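Local coordinates for Lmo1499 protein (Listeria monocytogenes, PDB 4IIW), which probably acts as a lytic endotransglycosylase that cuts nascent peptidoglycan strands from within and so ends their elongation, at residues K110-L119 with L172-F183; T118-I126 with K135-D143. One frame throughout, in Å; residues are numbered along the deposited sequence.

Contact 1 (K110-L119 with L172-F183). With SO4 (sulfate ion), chain O.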
loop_
_atom_site.group_PDB
_atom_site.type_symbol
_atom_site.label_atom_id
_atom_site.label_comp_id
_atom_site.label_asym_id
_atom_site.label_seq_id
_atom_site.Cartn_x
_atom_site.Cartn_y
_atom_site.Cartn_z
ATOM N N LYS B 110 16.996 -38.247 -6.423
ATOM C CA LYS B 110 17.590 -39.465 -5.841
ATOM C C LYS B 110 17.913 -39.296 -4.357
ATOM O O LYS B 110 18.003 -38.181 -3.860
ATOM C CB LYS B 110 18.871 -39.837 -6.612
ATOM C CG LYS B 110 18.645 -40.061 -8.115
ATOM C CD LYS B 110 19.956 -40.221 -8.856
ATOM C CE LYS B 110 19.743 -40.453 -10.341
ATOM N NZ LYS B 110 21.055 -40.599 -11.053
ATOM N N LEU B 111 18.081 -40.422 -3.664
ATOM C CA LEU B 111 18.423 -40.426 -2.240
ATOM C C LEU B 111 19.928 -40.598 -2.069
ATOM O O LEU B 111 20.439 -41.700 -2.249
ATOM C CB LEU B 111 17.688 -41.551 -1.545
ATOM C CG LEU B 111 17.885 -41.699 -0.046
ATOM C CD1 LEU B 111 17.722 -40.364 0.709
ATOM C CD2 LEU B 111 16.888 -42.751 0.458
ATOM N N VAL B 112 20.637 -39.511 -1.751
ATOM C CA VAL B 112 22.083 -39.556 -1.586
ATOM C C VAL B 112 22.460 -39.633 -0.106
ATOM O O VAL B 112 22.009 -38.828 0.688
ATOM C CB VAL B 112 22.758 -38.312 -2.205
ATOM C CG1 VAL B 112 24.276 -38.439 -2.134
ATOM C CG2 VAL B 112 22.293 -38.111 -3.655
ATOM N N ILE B 113 23.279 -40.612 0.258
ATOM C CA ILE B 113 23.725 -40.772 1.645
ATOM C C ILE B 113 25.256 -40.652 1.695
ATOM O O ILE B 113 25.974 -41.557 1.266
ATOM C CB ILE B 113 23.296 -42.137 2.242
ATOM C CG1 ILE B 113 21.768 -42.303 2.185
ATOM C CG2 ILE B 113 23.772 -42.249 3.663
ATOM C CD1 ILE B 113 20.992 -41.263 2.978
ATOM N N PRO B 114 25.762 -39.534 2.203
ATOM C CA PRO B 114 27.200 -39.370 2.259
ATOM C C PRO B 114 27.885 -40.093 3.425
ATOM O O PRO B 114 27.232 -40.578 4.353
ATOM C CB PRO B 114 27.381 -37.849 2.438
ATOM C CG PRO B 114 25.994 -37.230 2.409
ATOM C CD PRO B 114 25.052 -38.360 2.723
ATOM N N GLU B 115 29.207 -40.138 3.347
ATOM C CA GLU B 115 30.056 -40.692 4.387
ATOM C C GLU B 115 30.031 -39.811 5.641
ATOM O O GLU B 115 29.803 -38.605 5.564
ATOM C CB GLU B 115 31.489 -40.708 3.903
ATOM C CG GLU B 115 31.719 -41.468 2.641
ATOM C CD GLU B 115 33.090 -41.191 2.055
ATOM O OE1 GLU B 115 33.879 -40.438 2.683
ATOM O OE2 GLU B 115 33.379 -41.731 0.965
ATOM N N GLY B 116 30.301 -40.412 6.792
ATOM C CA GLY B 116 30.348 -39.664 8.048
ATOM C C GLY B 116 28.993 -39.300 8.613
ATOM O O GLY B 116 28.902 -38.487 9.530
ATOM N N TYR B 117 27.950 -39.915 8.068
ATOM C CA TYR B 117 26.594 -39.677 8.510
ATOM C C TYR B 117 26.117 -40.691 9.538
ATOM O O TYR B 117 26.419 -41.880 9.447
ATOM C CB TYR B 117 25.627 -39.682 7.317
ATOM C CG TYR B 117 25.305 -38.320 6.772
ATOM C CD1 TYR B 117 26.301 -37.372 6.605
ATOM C CD2 TYR B 117 24.004 -37.994 6.365
ATOM C CE1 TYR B 117 26.016 -36.105 6.096
ATOM C CE2 TYR B 117 23.706 -36.718 5.842
ATOM C CZ TYR B 117 24.726 -35.783 5.716
ATOM O OH TYR B 117 24.497 -34.520 5.217
ATOM N N THR B 118 25.350 -40.187 10.503
ATOM C CA THR B 118 24.738 -40.987 11.553
ATOM C C THR B 118 23.346 -41.371 11.105
ATOM O O THR B 118 22.827 -40.823 10.133
ATOM C CB THR B 118 24.562 -40.155 12.806
ATOM O OG1 THR B 118 23.598 -39.108 12.557
ATOM C CG2 THR B 118 25.895 -39.537 13.221
ATOM N N LEU B 119 22.708 -42.281 11.825
ATOM C CA LEU B 119 21.341 -42.694 11.455
ATOM C C LEU B 119 20.373 -41.499 11.502
ATOM O O LEU B 119 19.441 -41.424 10.718
ATOM C CB LEU B 119 20.817 -43.815 12.363
ATOM C CG LEU B 119 21.578 -45.146 12.443
ATOM C CD1 LEU B 119 20.845 -46.079 13.417
ATOM C CD2 LEU B 119 21.737 -45.814 11.086
ATOM N N LEU B 172 21.871 -50.358 14.322
ATOM C CA LEU B 172 22.352 -50.305 12.930
ATOM C C LEU B 172 23.258 -49.115 12.628
ATOM O O LEU B 172 23.612 -48.859 11.465
ATOM C CB LEU B 172 21.165 -50.354 11.952
ATOM C CG LEU B 172 20.296 -51.623 12.058
ATOM C CD1 LEU B 172 19.039 -51.501 11.215
ATOM C CD2 LEU B 172 21.059 -52.867 11.641
ATOM N N GLU B 173 23.659 -48.385 13.657
ATOM C CA GLU B 173 24.549 -47.250 13.437
ATOM C C GLU B 173 25.767 -47.800 12.717
ATOM O O GLU B 173 26.372 -48.756 13.169
ATOM C CB GLU B 173 24.945 -46.598 14.764
ATOM C CG GLU B 173 25.629 -45.265 14.597
ATOM C CD GLU B 173 24.667 -44.145 14.198
ATOM O OE1 GLU B 173 23.828 -43.728 15.035
ATOM O OE2 GLU B 173 24.777 -43.651 13.058
ATOM N N GLY B 174 26.080 -47.239 11.565
ATOM C CA GLY B 174 27.240 -47.657 10.769
ATOM C C GLY B 174 26.975 -48.699 9.697
ATOM O O GLY B 174 27.820 -48.936 8.830
ATOM N N TYR B 175 25.796 -49.313 9.734
ATOM C CA TYR B 175 25.450 -50.384 8.788
ATOM C C TYR B 175 24.664 -49.959 7.538
ATOM O O TYR B 175 24.365 -50.775 6.687
ATOM C CB TYR B 175 24.733 -51.497 9.531
ATOM C CG TYR B 175 25.633 -52.266 10.453
ATOM C CD1 TYR B 175 25.898 -51.822 11.747
ATOM C CD2 TYR B 175 26.218 -53.450 10.041
ATOM C CE1 TYR B 175 26.729 -52.551 12.601
ATOM C CE2 TYR B 175 27.050 -54.182 10.888
ATOM C CZ TYR B 175 27.297 -53.736 12.164
ATOM O OH TYR B 175 28.127 -54.490 12.984
ATOM N N LEU B 176 24.352 -48.677 7.423
ATOM C CA LEU B 176 23.677 -48.140 6.232
ATOM C C LEU B 176 24.752 -47.476 5.353
ATOM O O LEU B 176 25.239 -46.395 5.655
ATOM C CB LEU B 176 22.584 -47.159 6.645
ATOM C CG LEU B 176 21.341 -47.803 7.281
ATOM C CD1 LEU B 176 21.677 -48.758 8.382
ATOM C CD2 LEU B 176 20.398 -46.717 7.771
ATOM N N TYR B 177 25.106 -48.141 4.257
ATOM C CA TYR B 177 26.210 -47.713 3.391
ATOM C C TYR B 177 25.980 -46.374 2.699
ATOM O O TYR B 177 24.855 -46.066 2.289
ATOM C CB TYR B 177 26.457 -48.806 2.331
ATOM C CG TYR B 177 27.791 -48.729 1.619
ATOM C CD1 TYR B 177 28.963 -49.167 2.245
ATOM C CD2 TYR B 177 27.890 -48.247 0.305
ATOM C CE1 TYR B 177 30.205 -49.096 1.601
ATOM C CE2 TYR B 177 29.142 -48.189 -0.354
ATOM C CZ TYR B 177 30.282 -48.614 0.305
ATOM O OH TYR B 177 31.504 -48.550 -0.318
ATOM N N PRO B 178 27.048 -45.565 2.568
ATOM C CA PRO B 178 26.933 -44.320 1.845
ATOM C C PRO B 178 27.023 -44.554 0.329
ATOM O O PRO B 178 28.005 -45.078 -0.157
ATOM C CB PRO B 178 28.114 -43.493 2.357
ATOM C CG PRO B 178 29.097 -44.451 2.835
ATOM C CD PRO B 178 28.392 -45.736 3.151
ATOM N N ALA B 179 25.976 -44.167 -0.385
ATOM C CA ALA B 179 25.871 -44.317 -1.826
ATOM C C ALA B 179 24.623 -43.564 -2.276
ATOM O O ALA B 179 23.975 -42.881 -1.477
ATOM C CB ALA B 179 25.772 -45.797 -2.209
ATOM N N THR B 180 24.301 -43.670 -3.555
ATOM C CA THR B 180 23.117 -43.044 -4.108
ATOM C C THR B 180 22.155 -44.153 -4.361
ATOM O O THR B 180 22.519 -45.136 -4.951
ATOM C CB THR B 180 23.424 -42.312 -5.412
ATOM O OG1 THR B 180 24.299 -41.224 -5.125
ATOM C CG2 THR B 180 22.157 -41.754 -6.040
ATOM N N TYR B 181 20.928 -44.009 -3.889
ATOM C CA TYR B 181 19.909 -45.048 -4.055
ATOM C C TYR B 181 18.711 -44.452 -4.762
ATOM O O TYR B 181 18.493 -43.250 -4.660
ATOM C CB TYR B 181 19.450 -45.536 -2.682
ATOM C CG TYR B 181 20.563 -46.028 -1.801
ATOM C CD1 TYR B 181 21.292 -45.141 -0.999
ATOM C CD2 TYR B 181 20.886 -47.385 -1.750
ATOM C CE1 TYR B 181 22.320 -45.596 -0.191
ATOM C CE2 TYR B 181 21.911 -47.847 -0.941
ATOM C CZ TYR B 181 22.626 -46.957 -0.171
ATOM O OH TYR B 181 23.633 -47.436 0.635
ATOM N N THR B 182 17.954 -45.287 -5.478
ATOM C CA THR B 182 16.712 -44.856 -6.151
ATOM C C THR B 182 15.698 -45.993 -6.012
ATOM O O THR B 182 16.080 -47.154 -5.900
ATOM C CB THR B 182 16.913 -44.535 -7.635
ATOM O OG1 THR B 182 17.188 -45.734 -8.336
ATOM C CG2 THR B 182 18.076 -43.575 -7.838
ATOM N N PHE B 183 14.411 -45.658 -6.028
ATOM C CA PHE B 183 13.364 -46.650 -5.818
ATOM C C PHE B 183 12.274 -46.549 -6.859
ATOM O O PHE B 183 11.769 -45.462 -7.118
ATOM C CB PHE B 183 12.792 -46.484 -4.403
ATOM C CG PHE B 183 13.832 -46.642 -3.345
ATOM C CD1 PHE B 183 14.091 -47.876 -2.797
ATOM C CD2 PHE B 183 14.608 -45.572 -2.960
ATOM C CE1 PHE B 183 15.090 -48.045 -1.861
ATOM C CE2 PHE B 183 15.608 -45.726 -2.013
ATOM C CZ PHE B 183 15.849 -46.972 -1.462
HETATM S S SO4 O . 27.119 -44.864 -5.793
HETATM O O1 SO4 O . 27.170 -46.273 -6.178
HETATM O O2 SO4 O . 25.833 -44.598 -5.169
HETATM O O3 SO4 O . 28.196 -44.571 -4.852
HETATM O O4 SO4 O . 27.284 -44.023 -6.975
#

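Contact 2 (T118-I126 with K135-D143)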
loop_
_atom_site.group_PDB
_atom_site.type_symbol
_atom_site.label_atom_id
_atom_site.label_comp_id
_atom_site.label_asym_id
_atom_site.label_seq_id
_atom_site.Cartn_x
_atom_site.Cartn_y
_atom_site.Cartn_z
ATOM N N THR B 118 25.350 -40.187 10.503
ATOM C CA THR B 118 24.738 -40.987 11.553
ATOM C C THR B 118 23.346 -41.371 11.105
ATOM O O THR B 118 22.827 -40.823 10.133
ATOM C CB THR B 118 24.562 -40.155 12.806
ATOM O OG1 THR B 118 23.598 -39.108 12.557
ATOM C CG2 THR B 118 25.895 -39.537 13.221
ATOM N N LEU B 119 22.708 -42.281 11.825
ATOM C CA LEU B 119 21.341 -42.694 11.455
ATOM C C LEU B 119 20.373 -41.499 11.502
ATOM O O LEU B 119 19.441 -41.424 10.718
ATOM C CB LEU B 119 20.817 -43.815 12.363
ATOM C CG LEU B 119 21.578 -45.146 12.443
ATOM C CD1 LEU B 119 20.845 -46.079 13.417
ATOM C CD2 LEU B 119 21.737 -45.814 11.086
ATOM N N ASP B 120 20.602 -40.552 12.403
ATOM C CA ASP B 120 19.693 -39.399 12.504
ATOM C C ASP B 120 19.707 -38.586 11.194
ATOM O O ASP B 120 18.661 -38.194 10.681
ATOM C CB ASP B 120 20.051 -38.490 13.689
ATOM C CG ASP B 120 18.834 -37.780 14.258
ATOM O OD1 ASP B 120 18.069 -38.453 14.994
ATOM O OD2 ASP B 120 18.651 -36.562 14.007
ATOM N N GLN B 121 20.910 -38.367 10.668
ATOM C CA GLN B 121 21.104 -37.597 9.437
ATOM C C GLN B 121 20.576 -38.354 8.222
ATOM O O GLN B 121 20.035 -37.750 7.288
ATOM C CB GLN B 121 22.587 -37.238 9.265
ATOM C CG GLN B 121 23.123 -36.329 10.364
ATOM C CD GLN B 121 24.641 -36.156 10.348
ATOM O OE1 GLN B 121 25.390 -37.108 10.174
ATOM N NE2 GLN B 121 25.090 -34.935 10.589
ATOM N N ILE B 122 20.727 -39.678 8.243
ATOM C CA ILE B 122 20.213 -40.509 7.170
ATOM C C ILE B 122 18.702 -40.380 7.203
ATOM O O ILE B 122 18.056 -40.319 6.161
ATOM C CB ILE B 122 20.659 -41.986 7.318
ATOM C CG1 ILE B 122 22.182 -42.089 7.149
ATOM C CG2 ILE B 122 19.976 -42.896 6.263
ATOM C CD1 ILE B 122 22.765 -43.480 7.459
ATOM N N ALA B 123 18.141 -40.305 8.403
ATOM C CA ALA B 123 16.693 -40.188 8.542
ATOM C C ALA B 123 16.166 -38.916 7.857
ATOM O O ALA B 123 15.076 -38.926 7.274
ATOM C CB ALA B 123 16.296 -40.226 10.003
ATOM N N ASP B 124 16.947 -37.835 7.928
ATOM C CA ASP B 124 16.597 -36.560 7.284
ATOM C C ASP B 124 16.624 -36.708 5.769
ATOM O O ASP B 124 15.695 -36.305 5.084
ATOM C CB ASP B 124 17.590 -35.450 7.649
ATOM C CG ASP B 124 17.554 -35.063 9.119
ATOM O OD1 ASP B 124 16.462 -34.981 9.721
ATOM O OD2 ASP B 124 18.640 -34.786 9.661
ATOM N N ARG B 125 17.697 -37.280 5.239
ATOM C CA ARG B 125 17.809 -37.432 3.801
ATOM C C ARG B 125 16.644 -38.290 3.304
ATOM O O ARG B 125 16.046 -37.987 2.256
ATOM C CB ARG B 125 19.171 -38.009 3.410
ATOM C CG ARG B 125 20.366 -37.153 3.892
ATOM C CD ARG B 125 20.495 -35.816 3.164
ATOM N NE ARG B 125 21.353 -35.903 1.980
ATOM C CZ ARG B 125 22.494 -35.230 1.801
ATOM N NH1 ARG B 125 23.189 -35.396 0.681
ATOM N NH2 ARG B 125 22.931 -34.367 2.706
ATOM N N ILE B 126 16.292 -39.324 4.074
ATOM C CA ILE B 126 15.168 -40.195 3.720
ATOM C C ILE B 126 13.843 -39.423 3.678
ATOM O O ILE B 126 13.094 -39.544 2.710
ATOM C CB ILE B 126 15.015 -41.393 4.689
ATOM C CG1 ILE B 126 16.127 -42.413 4.441
ATOM C CG2 ILE B 126 13.656 -42.052 4.477
ATOM C CD1 ILE B 126 16.178 -43.608 5.448
ATOM N N LYS B 135 9.905 -38.355 10.258
ATOM C CA LYS B 135 11.195 -38.635 10.891
ATOM C C LYS B 135 11.104 -39.568 12.100
ATOM O O LYS B 135 11.890 -40.501 12.217
ATOM C CB LYS B 135 11.924 -37.347 11.288
ATOM C CG LYS B 135 13.376 -37.603 11.731
ATOM C CD LYS B 135 14.179 -36.331 11.958
ATOM C CE LYS B 135 15.605 -36.690 12.334
ATOM N NZ LYS B 135 16.528 -35.530 12.422
ATOM N N ALA B 136 10.151 -39.321 12.988
ATOM C CA ALA B 136 9.993 -40.141 14.193
ATOM C C ALA B 136 9.803 -41.638 13.883
ATOM O O ALA B 136 10.329 -42.482 14.597
ATOM C CB ALA B 136 8.828 -39.611 15.052
ATOM N N ASP B 137 9.059 -41.947 12.817
ATOM C CA ASP B 137 8.781 -43.341 12.419
ATOM C C ASP B 137 9.997 -44.029 11.820
ATOM O O ASP B 137 10.238 -45.213 12.079
ATOM C CB ASP B 137 7.673 -43.385 11.383
ATOM C CG ASP B 137 6.396 -42.777 11.872
ATOM O OD1 ASP B 137 6.296 -42.462 13.089
ATOM O OD2 ASP B 137 5.484 -42.607 11.030
ATOM N N VAL B 138 10.726 -43.289 10.986
ATOM C CA VAL B 138 11.928 -43.783 10.359
ATOM C C VAL B 138 12.948 -44.113 11.427
ATOM O O VAL B 138 13.646 -45.109 11.319
ATOM C CB VAL B 138 12.519 -42.743 9.381
ATOM C CG1 VAL B 138 13.883 -43.196 8.833
ATOM C CG2 VAL B 138 11.536 -42.469 8.253
ATOM N N LEU B 139 13.050 -43.275 12.459
ATOM C CA LEU B 139 13.971 -43.560 13.566
ATOM C C LEU B 139 13.507 -44.795 14.329
ATOM O O LEU B 139 14.316 -45.636 14.719
ATOM C CB LEU B 139 14.110 -42.372 14.523
ATOM C CG LEU B 139 15.012 -41.213 14.083
ATOM C CD1 LEU B 139 15.036 -40.178 15.182
ATOM C CD2 LEU B 139 16.454 -41.665 13.746
ATOM N N LYS B 140 12.205 -44.901 14.556
ATOM C CA LYS B 140 11.673 -46.065 15.242
ATOM C C LYS B 140 11.950 -47.355 14.449
ATOM O O LYS B 140 12.336 -48.358 15.026
ATOM C CB LYS B 140 10.175 -45.925 15.474
ATOM C CG LYS B 140 9.603 -47.096 16.248
ATOM C CD LYS B 140 8.131 -46.893 16.607
ATOM C CE LYS B 140 7.643 -48.048 17.476
ATOM N NZ LYS B 140 6.217 -47.929 17.831
ATOM N N THR B 141 11.745 -47.319 13.138
ATOM C CA THR B 141 11.975 -48.497 12.326
ATOM C C THR B 141 13.433 -48.918 12.455
ATOM O O THR B 141 13.740 -50.085 12.644
ATOM C CB THR B 141 11.642 -48.264 10.826
ATOM O OG1 THR B 141 10.240 -48.014 10.654
ATOM C CG2 THR B 141 12.006 -49.481 10.019
HETATM N N MSE B 142 14.327 -47.949 12.347
HETATM C CA MSE B 142 15.749 -48.214 12.459
HETATM C C MSE B 142 16.073 -49.028 13.695
HETATM O O MSE B 142 16.811 -49.999 13.609
HETATM C CB MSE B 142 16.556 -46.893 12.459
HETATM C CG MSE B 142 16.713 -46.274 11.068
HETATM SE SE MSE B 142 17.323 -44.425 11.002
HETATM C CE MSE B 142 17.659 -44.306 9.081
ATOM N N ASP B 143 15.508 -48.626 14.832
ATOM C CA ASP B 143 15.776 -49.274 16.127
ATOM C C ASP B 143 14.737 -50.325 16.526
ATOM O O ASP B 143 14.809 -50.867 17.629
ATOM C CB ASP B 143 15.918 -48.211 17.255
ATOM C CG ASP B 143 17.235 -47.379 17.157
ATOM O OD1 ASP B 143 17.857 -47.313 16.068
ATOM O OD2 ASP B 143 17.645 -46.784 18.181
#

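Contact 1 (K110-L119 with L172-F183)
The carboxylate of E173 is gripped at both oxygens: OE2 accepts the backbone N of L119 at 2.8 Å, on its syn side and 19° out of the carboxylate plane, while OE1 bonds to the hydroxyl of Y264. With CG anti to the backbone N (chi1 -168°), the E173 chain bends at chi2 and runs antiparallel alongside the L119 side chain, bringing OE2 to the first turn of helix 119-129, where the helix dipole would probably favour a negative charge. L119 covers the type II turn L172-Y175, and its CD2 meets L176 CD2 at 3.7 Å, the two side chains crossing at about a right angle. Further along, the segments form a two-stranded antiparallel sheet. L111 and Y181 are a hydrogen-bonded pair, linked by L111 N to Y181 O (3.0 Å) and Y181 N to L111 O (2.9 Å), and V112 and T180 are the non-hydrogen-bonded pair beside it. I113 N also donates to A179 O (2.9 Å). L111 and Y181 point to one face, which helix 190-204 covers; there I113 CG1 lies 4.1 Å from Y181 CE1. V112 and T180 occupy the other face, near K327 of the second subunit.

Contact 2 (T118-I126 with K135-D143)
Helices 119-126 and 135-143 pack with their axes 9.5 Å apart at closest approach and their N-to-C directions steeply inclined, 131° apart. Two knobs interlock across the interface. The methyl of A123 sits among K135, V138, L139 and M142, with its CB 4.0 Å from V138 CG1 and equally close to L139 CD2. In return, the selenomethionine M142 enters the hole formed by L119, I122, A123 and I126. Its chain is extended beyond CG, which carries SE past L119, 3.8 Å from L119 CB, and sets the terminal CE deeper in the hole. There CE lies 3.9 Å from I122 CG2 and meets I126 CD1 tip to tip. V138 CG1 touches the same I126 methyl.

Charge borders the apolar core along one margin. The K135 chain, extended throughout, places NZ between two acids one helical turn apart, D120 and D124. NZ reaches D120 OD2 at 2.8 Å from above the carboxylate plane, 50° out of it, and D124 OD1 at 2.8 Å on the syn side, so a single ammonium group joins both acids to the second helix. The other D120 oxygen, OD1, rests 3.5 Å from L139 CD1. At the N-terminus of helix 119-126, T118 and Q121 form a capping box: T118 N donates to Q121 OE1, and Q121 N makes a weak return bond to T118 OG1. Together these features describe two helices consecutive in the chain, packed knobs-into-holes and bordered by a D120-K135-D124 salt-bridge network.

Overall arrangement
The two contacts have centres 11 Å apart and share T118 and L119, where the chain passes from the loop after strand 111-112 into helix 119-129. Along the chain, strand 111-112 comes first, followed by helices 119-129 and 135-143; strand 180-181 returns later to complete the sheet of contact 1. Apart from these two residues, contact 2 lies between the two segments of contact 1 in sequence. R125 and M142 bring the two into direct touch, R125 through a weak bond from its NE to V112 O and M142 by packing on L176. Helix 190-204 lies against both, making one compact unit within the YceG-like family region, away from E232, the residue predicted to be important for catalysis.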